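Local coordinates for LacI family sugar-binding transcriptional regulator (PDB 4RK0), which binds ribose between two lobes and probably acts as a DNA-binding transcription factor of the LacI family, at residues Ile79-Leu93 / Lys96-Asp108. Numbering follows the deposited sequence.
Sequences INETLRAKKIPFIVL and KKAEGFSDAVLTD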
loop_
_atom_site.group_PDB
_atom_site.type_symbol
_atom_site.label_atom_id
_atom_site.label_comp_id
_atom_site.label_asym_id
_atom_site.label_seq_id
_atom_site.Cartn_x
_atom_site.Cartn_y
_atom_site.Cartn_z
ATOM N N ILE A 79 -0.867 -26.792 -9.140
ATOM C CA ILE A 79 -0.524 -27.097 -7.762
ATOM C C ILE A 79 -0.248 -28.608 -7.597
ATOM O O ILE A 79 0.756 -29.018 -6.995
ATOM C CB ILE A 79 -1.637 -26.593 -6.818
ATOM C CG1 ILE A 79 -1.494 -25.071 -6.647
ATOM C CG2 ILE A 79 -1.578 -27.294 -5.468
ATOM C CD1 ILE A 79 -2.672 -24.413 -5.955
ATOM N N ASN A 80 -1.129 -29.418 -8.162
ATOM C CA ASN A 80 -0.970 -30.872 -8.141
ATOM C C ASN A 80 0.336 -31.360 -8.765
ATOM O O ASN A 80 1.039 -32.170 -8.166
ATOM C CB ASN A 80 -2.161 -31.531 -8.830
ATOM C CG ASN A 80 -3.478 -31.205 -8.152
ATOM O OD1 ASN A 80 -3.519 -30.588 -7.078
ATOM N ND2 ASN A 80 -4.566 -31.600 -8.786
ATOM N N GLU A 81 0.680 -30.844 -9.938
ATOM C CA GLU A 81 1.877 -31.276 -10.646
ATOM C C GLU A 81 3.204 -30.734 -10.097
ATOM O O GLU A 81 4.265 -31.280 -10.398
ATOM C CB GLU A 81 1.741 -30.983 -12.150
ATOM C CG GLU A 81 1.943 -29.534 -12.563
ATOM C CD GLU A 81 1.516 -29.253 -13.999
ATOM O OE1 GLU A 81 0.803 -30.089 -14.603
ATOM O OE2 GLU A 81 1.891 -28.182 -14.527
ATOM N N THR A 82 3.161 -29.671 -9.290
ATOM C CA THR A 82 4.377 -29.082 -8.758
ATOM C C THR A 82 4.499 -29.344 -7.260
ATOM O O THR A 82 5.412 -30.038 -6.817
ATOM C CB THR A 82 4.411 -27.563 -9.020
ATOM O OG1 THR A 82 3.216 -26.968 -8.498
ATOM C CG2 THR A 82 4.490 -27.271 -10.517
ATOM N N LEU A 83 3.574 -28.791 -6.484
ATOM C CA LEU A 83 3.712 -28.792 -5.040
ATOM C C LEU A 83 3.250 -30.110 -4.396
ATOM O O LEU A 83 3.923 -30.610 -3.506
ATOM C CB LEU A 83 2.934 -27.620 -4.427
ATOM C CG LEU A 83 3.196 -26.209 -4.969
ATOM C CD1 LEU A 83 2.428 -25.220 -4.098
ATOM C CD2 LEU A 83 4.678 -25.851 -4.973
ATOM N N ARG A 84 2.085 -30.639 -4.765
ATOM C CA ARG A 84 1.658 -31.919 -4.173
ATOM C C ARG A 84 2.583 -33.041 -4.628
ATOM O O ARG A 84 2.906 -33.921 -3.842
ATOM C CB ARG A 84 0.213 -32.286 -4.509
ATOM C CG ARG A 84 -0.822 -31.722 -3.554
ATOM C CD ARG A 84 -2.206 -31.792 -4.178
ATOM N NE ARG A 84 -3.265 -31.341 -3.277
ATOM C CZ ARG A 84 -4.173 -30.408 -3.563
ATOM N NH1 ARG A 84 -4.200 -29.806 -4.757
ATOM N NH2 ARG A 84 -5.082 -30.088 -2.649
ATOM N N ALA A 85 3.009 -32.992 -5.883
ATOM C CA ALA A 85 3.937 -33.980 -6.417
ATOM C C ALA A 85 5.304 -33.911 -5.737
ATOM O O ALA A 85 5.990 -34.918 -5.626
ATOM C CB ALA A 85 4.092 -33.799 -7.914
ATOM N N LYS A 86 5.709 -32.734 -5.276
ATOM C CA LYS A 86 7.043 -32.589 -4.654
ATOM C C LYS A 86 6.962 -32.553 -3.124
ATOM O O LYS A 86 7.981 -32.435 -2.445
ATOM C CB LYS A 86 7.764 -31.345 -5.184
ATOM C CG LYS A 86 8.164 -31.428 -6.652
ATOM C CD LYS A 86 8.434 -30.056 -7.263
ATOM C CE LYS A 86 9.641 -29.363 -6.657
ATOM N NZ LYS A 86 9.772 -27.980 -7.193
ATOM N N LYS A 87 5.734 -32.670 -2.602
ATOM C CA LYS A 87 5.457 -32.575 -1.155
ATOM C C LYS A 87 5.845 -31.202 -0.587
ATOM O O LYS A 87 6.381 -31.105 0.532
ATOM C CB LYS A 87 6.194 -33.673 -0.361
ATOM C CG LYS A 87 6.191 -35.070 -0.969
ATOM C CD LYS A 87 4.953 -35.861 -0.611
ATOM C CE LYS A 87 5.216 -37.342 -0.826
ATOM N NZ LYS A 87 3.961 -38.137 -0.846
ATOM N N ILE A 88 5.598 -30.137 -1.349
ATOM C CA ILE A 88 5.921 -28.800 -0.851
ATOM C C ILE A 88 4.630 -28.272 -0.280
ATOM O O ILE A 88 3.628 -28.198 -0.967
ATOM C CB ILE A 88 6.519 -27.840 -1.887
ATOM C CG1 ILE A 88 7.838 -28.402 -2.411
ATOM C CG2 ILE A 88 6.791 -26.490 -1.233
ATOM C CD1 ILE A 88 8.616 -27.460 -3.303
ATOM N N PRO A 89 4.639 -27.975 1.016
ATOM C CA PRO A 89 3.412 -27.552 1.659
ATOM C C PRO A 89 2.991 -26.148 1.194
ATOM O O PRO A 89 3.837 -25.343 0.800
ATOM C CB PRO A 89 3.789 -27.547 3.139
ATOM C CG PRO A 89 5.244 -27.259 3.144
ATOM C CD PRO A 89 5.785 -27.951 1.936
ATOM N N PHE A 90 1.697 -25.934 1.189
ATOM C CA PHE A 90 1.106 -24.653 0.833
ATOM C C PHE A 90 -0.218 -24.401 1.550
ATOM O O PHE A 90 -0.793 -25.270 2.194
ATOM C CB PHE A 90 0.893 -24.587 -0.680
ATOM C CG PHE A 90 -0.185 -25.521 -1.184
ATOM C CD1 PHE A 90 0.102 -26.832 -1.513
ATOM C CD2 PHE A 90 -1.483 -25.091 -1.294
ATOM C CE1 PHE A 90 -0.903 -27.688 -1.950
ATOM C CE2 PHE A 90 -2.487 -25.929 -1.732
ATOM C CZ PHE A 90 -2.200 -27.246 -2.060
ATOM N N ILE A 91 -0.694 -23.165 1.440
ATOM C CA ILE A 91 -1.933 -22.757 2.040
ATOM C C ILE A 91 -2.555 -21.698 1.108
ATOM O O ILE A 91 -1.832 -20.948 0.484
ATOM C CB ILE A 91 -1.706 -22.214 3.481
ATOM C CG1 ILE A 91 -3.031 -21.904 4.167
ATOM C CG2 ILE A 91 -0.755 -21.017 3.486
ATOM C CD1 ILE A 91 -2.895 -21.912 5.687
ATOM N N VAL A 92 -3.868 -21.755 0.982
ATOM C CA VAL A 92 -4.637 -20.866 0.109
ATOM C C VAL A 92 -5.582 -19.955 0.911
ATOM O O VAL A 92 -6.005 -20.243 2.032
ATOM C CB VAL A 92 -5.448 -21.633 -0.976
ATOM C CG1 VAL A 92 -4.565 -22.627 -1.717
ATOM C CG2 VAL A 92 -6.712 -22.289 -0.435
ATOM N N LEU A 93 -5.904 -18.827 0.316
ATOM C CA LEU A 93 -6.765 -17.887 0.927
ATOM C C LEU A 93 -7.192 -16.885 -0.125
ATOM O O LEU A 93 -6.676 -16.852 -1.258
ATOM C CB LEU A 93 -6.050 -17.140 2.063
ATOM C CG LEU A 93 -4.920 -16.204 1.676
ATOM C CD1 LEU A 93 -4.672 -15.192 2.819
ATOM C CD2 LEU A 93 -3.658 -16.922 1.273
ATOM N N LYS A 96 -7.804 -17.082 -4.095
ATOM C CA LYS A 96 -7.566 -18.504 -4.434
ATOM C C LYS A 96 -8.558 -19.410 -3.740
ATOM O O LYS A 96 -8.538 -19.546 -2.514
ATOM C CB LYS A 96 -6.158 -18.950 -4.047
ATOM C CG LYS A 96 -5.852 -20.434 -4.279
ATOM C CD LYS A 96 -5.952 -20.806 -5.775
ATOM C CE LYS A 96 -6.058 -22.320 -5.996
ATOM N NZ LYS A 96 -6.533 -22.675 -7.367
ATOM N N LYS A 97 -9.416 -20.040 -4.534
ATOM C CA LYS A 97 -10.429 -20.937 -4.056
ATOM C C LYS A 97 -9.824 -22.285 -3.592
ATOM O O LYS A 97 -8.946 -22.828 -4.244
ATOM C CB LYS A 97 -11.467 -21.152 -5.165
ATOM C CG LYS A 97 -12.447 -22.292 -4.964
ATOM C CD LYS A 97 -13.345 -22.089 -3.762
ATOM C CE LYS A 97 -14.463 -23.119 -3.776
ATOM N NZ LYS A 97 -14.624 -23.756 -2.443
ATOM N N ALA A 98 -10.274 -22.771 -2.436
ATOM C CA ALA A 98 -9.796 -24.029 -1.884
ATOM C C ALA A 98 -10.578 -25.181 -2.501
ATOM O O ALA A 98 -11.807 -25.144 -2.570
ATOM C CB ALA A 98 -9.967 -24.044 -0.371
ATOM N N GLU A 99 -9.858 -26.213 -2.913
ATOM C CA GLU A 99 -10.502 -27.464 -3.322
ATOM C C GLU A 99 -10.981 -28.268 -2.092
ATOM O O GLU A 99 -12.043 -28.898 -2.123
ATOM C CB GLU A 99 -9.597 -28.300 -4.248
ATOM C CG GLU A 99 -8.096 -28.217 -3.982
ATOM C CD GLU A 99 -7.274 -28.721 -5.147
ATOM O OE1 GLU A 99 -6.203 -28.135 -5.410
ATOM O OE2 GLU A 99 -7.695 -29.693 -5.806
ATOM N N GLY A 100 -10.224 -28.215 -0.999
ATOM C CA GLY A 100 -10.582 -28.954 0.219
ATOM C C GLY A 100 -9.601 -30.043 0.627
ATOM O O GLY A 100 -9.811 -30.713 1.642
ATOM N N PHE A 101 -8.545 -30.240 -0.167
ATOM C CA PHE A 101 -7.402 -31.074 0.239
ATOM C C PHE A 101 -6.157 -30.206 0.436
ATOM O O PHE A 101 -5.085 -30.455 -0.104
ATOM C CB PHE A 101 -7.180 -32.193 -0.774
ATOM C CG PHE A 101 -8.184 -33.308 -0.647
ATOM C CD1 PHE A 101 -9.471 -33.163 -1.157
ATOM C CD2 PHE A 101 -7.855 -34.486 0.020
ATOM C CE1 PHE A 101 -10.404 -34.178 -1.025
ATOM C CE2 PHE A 101 -8.784 -35.506 0.153
ATOM C CZ PHE A 101 -10.060 -35.352 -0.370
ATOM N N SER A 102 -6.341 -29.141 1.193
ATOM C CA SER A 102 -5.249 -28.296 1.566
ATOM C C SER A 102 -5.679 -27.489 2.772
ATOM O O SER A 102 -6.845 -27.489 3.183
ATOM C CB SER A 102 -4.828 -27.367 0.425
ATOM O OG SER A 102 -5.799 -26.374 0.193
ATOM N N ASP A 103 -4.696 -26.815 3.326
ATOM C CA ASP A 103 -4.965 -25.805 4.288
ATOM C C ASP A 103 -5.546 -24.585 3.569
ATOM O O ASP A 103 -5.238 -24.342 2.400
ATOM C CB ASP A 103 -3.654 -25.397 4.987
ATOM C CG ASP A 103 -3.123 -26.483 5.899
ATOM O OD1 ASP A 103 -3.904 -27.365 6.288
ATOM O OD2 ASP A 103 -1.925 -26.441 6.232
ATOM N N ALA A 104 -6.365 -23.836 4.292
ATOM C CA ALA A 104 -6.957 -22.574 3.809
ATOM C C ALA A 104 -7.432 -21.704 4.968
ATOM O O ALA A 104 -7.937 -22.194 5.980
ATOM C CB ALA A 104 -8.128 -22.849 2.870
ATOM N N VAL A 105 -7.290 -20.396 4.823
ATOM C CA VAL A 105 -7.888 -19.483 5.811
ATOM C C VAL A 105 -8.785 -18.505 5.070
ATOM O O VAL A 105 -8.287 -17.740 4.260
ATOM C CB VAL A 105 -6.821 -18.687 6.556
ATOM C CG1 VAL A 105 -7.479 -17.976 7.739
ATOM C CG2 VAL A 105 -5.709 -19.617 7.022
ATOM N N LEU A 106 -10.087 -18.563 5.331
ATOM C CA LEU A 106 -11.053 -17.702 4.688
ATOM C C LEU A 106 -11.479 -16.603 5.646
ATOM O O LEU A 106 -11.211 -16.672 6.851
ATOM C CB LEU A 106 -12.276 -18.517 4.289
ATOM C CG LEU A 106 -12.027 -19.492 3.112
ATOM C CD1 LEU A 106 -11.255 -20.724 3.552
ATOM C CD2 LEU A 106 -13.342 -19.857 2.445
ATOM N N THR A 107 -12.128 -15.570 5.120
ATOM C CA THR A 107 -12.894 -14.704 5.958
ATOM C C THR A 107 -14.328 -14.831 5.495
ATOM O O THR A 107 -14.607 -15.356 4.397
ATOM C CB THR A 107 -12.407 -13.248 5.931
ATOM O OG1 THR A 107 -12.683 -12.689 4.649
ATOM C CG2 THR A 107 -10.934 -13.168 6.205
ATOM N N ASP A 108 -15.251 -14.361 6.319
ATOM C CA ASP A 108 -16.635 -14.674 6.087
ATOM C C ASP A 108 -17.329 -13.721 5.108
ATOM O O ASP A 108 -18.139 -12.908 5.505
ATOM C CB ASP A 108 -17.392 -14.721 7.409
ATOM C CG ASP A 108 -18.714 -15.483 7.291
ATOM O OD1 ASP A 108 -19.271 -15.657 6.162
ATOM O OD2 ASP A 108 -19.200 -15.906 8.350
HETATM O O HOH W 1 -0.110 -25.257 5.008
#
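R84 reaches from helix 76-86 to the loop 96-102 and grips it at two points along the edge of its guanidinium. R84 NH1 makes a salt bridge to E99 OE1 through a nearly straight hydrogen bond (2.7 Å). E99 OE1 lies in the guanidinium plane, but the two flat groups stand almost perpendicular, 86° apart, and the nitrogen approaches from above the carboxylate. R84 NH2 donates to F101 O at 2.6 Å. Within the helix, N80 OD1 also accepts from NH1, from a position tilted out of the guanidinium plane, which helps fix the rotation of the group. One guanidinium face rests over F90 CZ, and F90 CE2 meets S102 CB at 3.5 Å. With chi1 at 69°, F90 CG sits between the backbone N and the carbonyl carbon, and the ring is directed at S102 and the arginine. These helix-loop contacts flank two neighbouring strands, 90-93 and 103-107, in the parallel part of the mixed sheet of the N-terminal lobe of a periplasmic-binding-protein-like fold. V92 bonds to both sides of A104, its N donating to D103 O and V92 O accepting from V105 N at 3.1 Å. On the A104 face, V92 CG2 touches both A104 CB (3.6 Å) and A98 CB, while V92 CB packs on K96 CG. The bent K96 chain then carries CE to I79 CD1, tip to tip, and NZ to N76 and the I74 carbonyl. On the opposite face, I91 CD1 lies across D103 CB and 3.9 Å from V105 CG2; the D103 carboxylate is held by R247 and the E256 backbone, and a water links its OD2 to F90 O.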